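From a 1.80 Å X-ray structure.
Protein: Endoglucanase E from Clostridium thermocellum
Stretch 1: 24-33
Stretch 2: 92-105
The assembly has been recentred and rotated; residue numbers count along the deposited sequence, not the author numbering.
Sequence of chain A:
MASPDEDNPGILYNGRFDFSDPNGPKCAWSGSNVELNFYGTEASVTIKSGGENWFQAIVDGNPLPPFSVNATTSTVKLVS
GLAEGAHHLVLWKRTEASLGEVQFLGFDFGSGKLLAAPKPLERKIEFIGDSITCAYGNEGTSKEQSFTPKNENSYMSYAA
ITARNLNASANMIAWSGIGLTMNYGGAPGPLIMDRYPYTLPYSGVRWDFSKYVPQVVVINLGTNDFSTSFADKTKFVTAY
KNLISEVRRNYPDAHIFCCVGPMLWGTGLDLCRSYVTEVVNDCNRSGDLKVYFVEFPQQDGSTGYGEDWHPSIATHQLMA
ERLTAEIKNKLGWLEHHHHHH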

# COMPACT_ATOMS: atom_id res chain seq x y z
N GLY A 24 10.71 19.89 -5.19
CA GLY A 24 9.92 19.10 -4.23
C GLY A 24 9.99 17.61 -4.52
O GLY A 24 10.14 17.21 -5.69
N PRO A 25 9.89 16.79 -3.47
CA PRO A 25 9.93 15.33 -3.54
C PRO A 25 8.73 14.82 -4.31
O PRO A 25 7.66 15.46 -4.27
N LYS A 26 8.95 13.73 -5.05
CA LYS A 26 7.95 13.10 -5.88
C LYS A 26 7.70 11.70 -5.39
O LYS A 26 8.61 11.04 -4.89
N CYS A 27 6.44 11.25 -5.52
CA CYS A 27 6.07 9.90 -5.07
C CYS A 27 4.91 9.40 -5.94
O CYS A 27 4.29 10.19 -6.68
N ALA A 28 4.64 8.09 -5.85
CA ALA A 28 3.63 7.48 -6.71
C ALA A 28 2.81 6.44 -5.95
O ALA A 28 1.58 6.40 -6.05
N TRP A 29 3.48 5.61 -5.16
CA TRP A 29 2.78 4.45 -4.59
C TRP A 29 1.68 4.80 -3.60
O TRP A 29 1.79 5.78 -2.83
N SER A 30 0.61 3.99 -3.61
CA SER A 30 -0.45 4.07 -2.60
C SER A 30 0.14 4.30 -1.20
O SER A 30 1.10 3.65 -0.80
N GLY A 31 -0.50 5.16 -0.44
CA GLY A 31 -0.14 5.25 0.97
C GLY A 31 1.14 6.05 1.23
O GLY A 31 1.54 6.20 2.39
N SER A 32 1.80 6.53 0.16
CA SER A 32 2.91 7.52 0.35
C SER A 32 2.38 8.61 1.26
O SER A 32 1.24 9.10 1.05
N ASN A 33 3.18 9.03 2.25
CA ASN A 33 2.69 10.06 3.16
C ASN A 33 3.79 10.92 3.71
O ASN A 33 4.95 10.49 3.77
N TRP A 92 -1.71 12.06 3.45
CA TRP A 92 -1.71 10.67 2.95
C TRP A 92 -2.23 10.60 1.52
O TRP A 92 -3.29 11.17 1.19
N LYS A 93 -1.47 9.94 0.65
CA LYS A 93 -1.88 9.75 -0.73
C LYS A 93 -2.83 8.52 -0.74
O LYS A 93 -2.41 7.35 -0.55
N ARG A 94 -4.11 8.79 -0.93
CA ARG A 94 -5.10 7.68 -0.89
C ARG A 94 -5.02 6.73 -2.07
O ARG A 94 -5.19 5.50 -1.91
N THR A 95 -4.82 7.33 -3.24
CA THR A 95 -4.94 6.69 -4.54
C THR A 95 -3.63 6.05 -5.03
O THR A 95 -2.52 6.41 -4.61
N GLU A 96 -3.76 5.10 -5.93
CA GLU A 96 -2.61 4.29 -6.34
C GLU A 96 -1.72 4.94 -7.41
O GLU A 96 -2.03 6.01 -7.98
N ALA A 97 -0.61 4.26 -7.67
CA ALA A 97 0.46 4.78 -8.54
C ALA A 97 -0.07 5.00 -9.95
O ALA A 97 0.30 5.99 -10.64
N SER A 98 -0.97 4.12 -10.39
CA SER A 98 -1.49 4.25 -11.77
C SER A 98 -2.27 5.57 -11.99
O SER A 98 -2.47 5.98 -13.14
N LEU A 99 -2.72 6.23 -10.93
CA LEU A 99 -3.44 7.50 -11.09
C LEU A 99 -2.50 8.74 -11.15
O LEU A 99 -2.97 9.88 -11.26
N GLY A 100 -1.20 8.52 -11.06
CA GLY A 100 -0.26 9.57 -11.43
C GLY A 100 0.71 9.89 -10.33
O GLY A 100 0.43 9.68 -9.16
N GLU A 101 1.86 10.42 -10.71
CA GLU A 101 2.87 10.88 -9.74
C GLU A 101 2.43 12.16 -9.10
O GLU A 101 1.70 12.96 -9.70
N VAL A 102 2.89 12.38 -7.87
CA VAL A 102 2.53 13.55 -7.11
C VAL A 102 3.84 14.19 -6.63
O VAL A 102 4.75 13.48 -6.19
N GLN A 103 3.89 15.50 -6.68
CA GLN A 103 5.06 16.24 -6.20
C GLN A 103 4.58 17.19 -5.11
O GLN A 103 3.57 17.90 -5.29
N PHE A 104 5.29 17.18 -3.98
CA PHE A 104 4.98 18.08 -2.88
C PHE A 104 5.86 19.28 -3.05
O PHE A 104 7.09 19.18 -3.07
N LEU A 105 5.21 20.42 -3.24
CA LEU A 105 5.93 21.63 -3.57
C LEU A 105 6.13 22.60 -2.41
O LEU A 105 6.75 23.63 -2.59

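The two stretches pair as antiparallel strands at both ends, Cys27 with Val102 and Asn33 with Trp92, and side chains pack along and between these pairs; the contact between the stretches buries 929 Å² in total, both sides summed. Backbone hydrogen bonds fix the register: Cys27 N to Val102 O and Val102 N to Cys27 O are each 2.9 Å, as are Gly31 N to Lys93 O and Lys93 N to Ser32 O.

The main polar side chain is Lys93, whose CA-to-CB bond points toward stretch 1. With chi1 to chi3 all t, the chain extends past Cys27 SG (4.4 Å from Lys93 CD) and delivers its ammonium to backbone carbonyls. Lys93 NZ donates to Ala28 O at 2.8 Å and to Thr95 O at 3.0 Å, with a weak bond to Gly100 O at 3.5 Å, so one buried charge ties the loops together. Gln103, t at chi1 and chi2, reaches back so that its NE2 donates to Gly24 O at 2.9 Å.

Apolar contacts are small and local. Cys27, in the p rotamer, shares a sheet face with Val102; its SG lies 4.3 Å from Val102 CB and meets the edge of the Phe104 ring, 3.8 Å from CE2. Ala97 CB points toward stretch 1, 4.0 Å from Ala28 CB and 3.8 Å from Trp29 CE3.

Polar groups surround the Trp92 ring (chi1 t), on the sheet face shared by Asn33 and Trp92. Gly31 O lies over one face of the ring, while Asn33 ND2 sits 3.5 Å from Trp92 CZ3. Within stretch 1, Asn33, chi1 p, also donates a hydrogen bond from ND2 to Gly31 O at 2.9 Å.

Two waters complete the junction around Ser30 (chi1 m). Water 1 accepts from Ser30 OG at 2.7 Å and donates to Arg94 O at 2.9 Å; water 2 accepts from Ser30 N at 2.9 Å and Ala97 N at 3.0 Å.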

# COMPACT_ATOMS: atom_id res chain seq x y z
CB PRO A 25 9.84 14.88 -2.09
CG PRO A 25 10.21 16.06 -1.29
CD PRO A 25 9.76 17.25 -2.07
CB LYS A 26 8.44 13.01 -7.31
CG LYS A 26 8.64 14.34 -8.01
CD LYS A 26 8.82 14.07 -9.49
CE LYS A 26 9.94 14.91 -9.99
NZ LYS A 26 10.12 14.77 -11.46
CB CYS A 27 5.69 9.84 -3.60
SG CYS A 27 4.15 10.65 -3.30
CB ALA A 28 4.27 6.84 -7.91
CB TRP A 29 3.75 3.45 -3.99
CG TRP A 29 4.73 2.89 -5.00
CD1 TRP A 29 6.05 3.25 -5.14
CD2 TRP A 29 4.48 1.91 -6.02
NE1 TRP A 29 6.64 2.53 -6.17
CE2 TRP A 29 5.70 1.71 -6.72
CE3 TRP A 29 3.35 1.13 -6.38
CZ2 TRP A 29 5.82 0.77 -7.77
CZ3 TRP A 29 3.47 0.21 -7.41
CH2 TRP A 29 4.69 0.04 -8.11
CB SER A 30 -1.22 2.75 -2.50
OG SER A 30 -1.84 2.42 -3.70
CB SER A 32 3.37 8.14 -0.96
OG SER A 32 3.87 7.16 -1.85
CB ASN A 33 1.79 9.50 4.29
CG ASN A 33 2.52 8.59 5.22
OD1 ASN A 33 3.04 9.03 6.27
ND2 ASN A 33 2.59 7.30 4.86
CB TRP A 92 -2.60 9.83 3.87
CG TRP A 92 -2.68 8.34 3.56
CD1 TRP A 92 -3.42 7.72 2.58
CD2 TRP A 92 -1.95 7.30 4.23
NE1 TRP A 92 -3.18 6.37 2.60
CE2 TRP A 92 -2.31 6.08 3.62
CE3 TRP A 92 -1.04 7.28 5.32
CZ2 TRP A 92 -1.80 4.84 4.05
CZ3 TRP A 92 -0.52 6.04 5.73
CH2 TRP A 92 -0.94 4.84 5.12
CB LYS A 93 -0.68 9.51 -1.65
CG LYS A 93 -1.10 9.40 -3.13
CD LYS A 93 0.14 9.07 -4.03
CE LYS A 93 -0.16 9.30 -5.52
NZ LYS A 93 -0.64 8.07 -6.27
CB ARG A 94 -6.50 8.27 -0.84
CG ARG A 94 -6.74 9.01 0.44
CD ARG A 94 -7.99 9.93 0.31
NE ARG A 94 -9.25 9.28 -0.19
CZ ARG A 94 -10.29 8.89 0.56
NH1 ARG A 94 -10.27 8.94 1.90
NH2 ARG A 94 -11.37 8.39 -0.03
CB THR A 95 -5.41 7.72 -5.58
OG1 THR A 95 -4.76 8.96 -5.29
CG2 THR A 95 -6.94 7.93 -5.49
CB GLU A 96 -3.09 2.93 -6.82
CG GLU A 96 -4.03 3.05 -8.05
CD GLU A 96 -4.55 1.69 -8.47
OE1 GLU A 96 -3.79 0.92 -9.10
OE2 GLU A 96 -5.73 1.39 -8.11
CB ALA A 97 1.65 3.82 -8.52
CB SER A 98 -2.34 3.05 -12.19
OG SER A 98 -3.54 3.02 -11.45
CB LEU A 99 -4.49 7.69 -10.00
CG LEU A 99 -5.65 6.73 -10.13
CD1 LEU A 99 -6.41 6.60 -8.82
CD2 LEU A 99 -6.60 7.14 -11.31
CB GLU A 101 4.23 11.11 -10.42
CG GLU A 101 4.73 9.84 -11.07
CD GLU A 101 5.87 10.09 -12.06
OE1 GLU A 101 6.40 11.24 -12.08
OE2 GLU A 101 6.21 9.13 -12.82
CB VAL A 102 1.70 13.10 -5.90
CG1 VAL A 102 1.60 14.20 -4.76
CG2 VAL A 102 0.33 12.65 -6.39
CB GLN A 103 5.71 16.97 -7.37
CG GLN A 103 7.00 17.73 -7.01
CD GLN A 103 7.73 18.31 -8.21
OE1 GLN A 103 7.11 18.68 -9.23
NE2 GLN A 103 9.07 18.35 -8.12
CB PHE A 104 5.15 17.39 -1.50
CG PHE A 104 4.18 16.27 -1.32
CD1 PHE A 104 2.86 16.53 -1.02
CD2 PHE A 104 4.59 14.96 -1.55
CE1 PHE A 104 1.94 15.48 -0.91
CE2 PHE A 104 3.68 13.90 -1.46
CZ PHE A 104 2.35 14.16 -1.13
CB LEU A 105 5.30 22.33 -4.77
CG LEU A 105 5.38 21.51 -6.05
CD1 LEU A 105 4.37 22.12 -7.01
CD2 LEU A 105 6.79 21.52 -6.65
O HOH W 1 -4.46 3.09 -3.39
O HOH W 2 -0.04 2.05 -5.68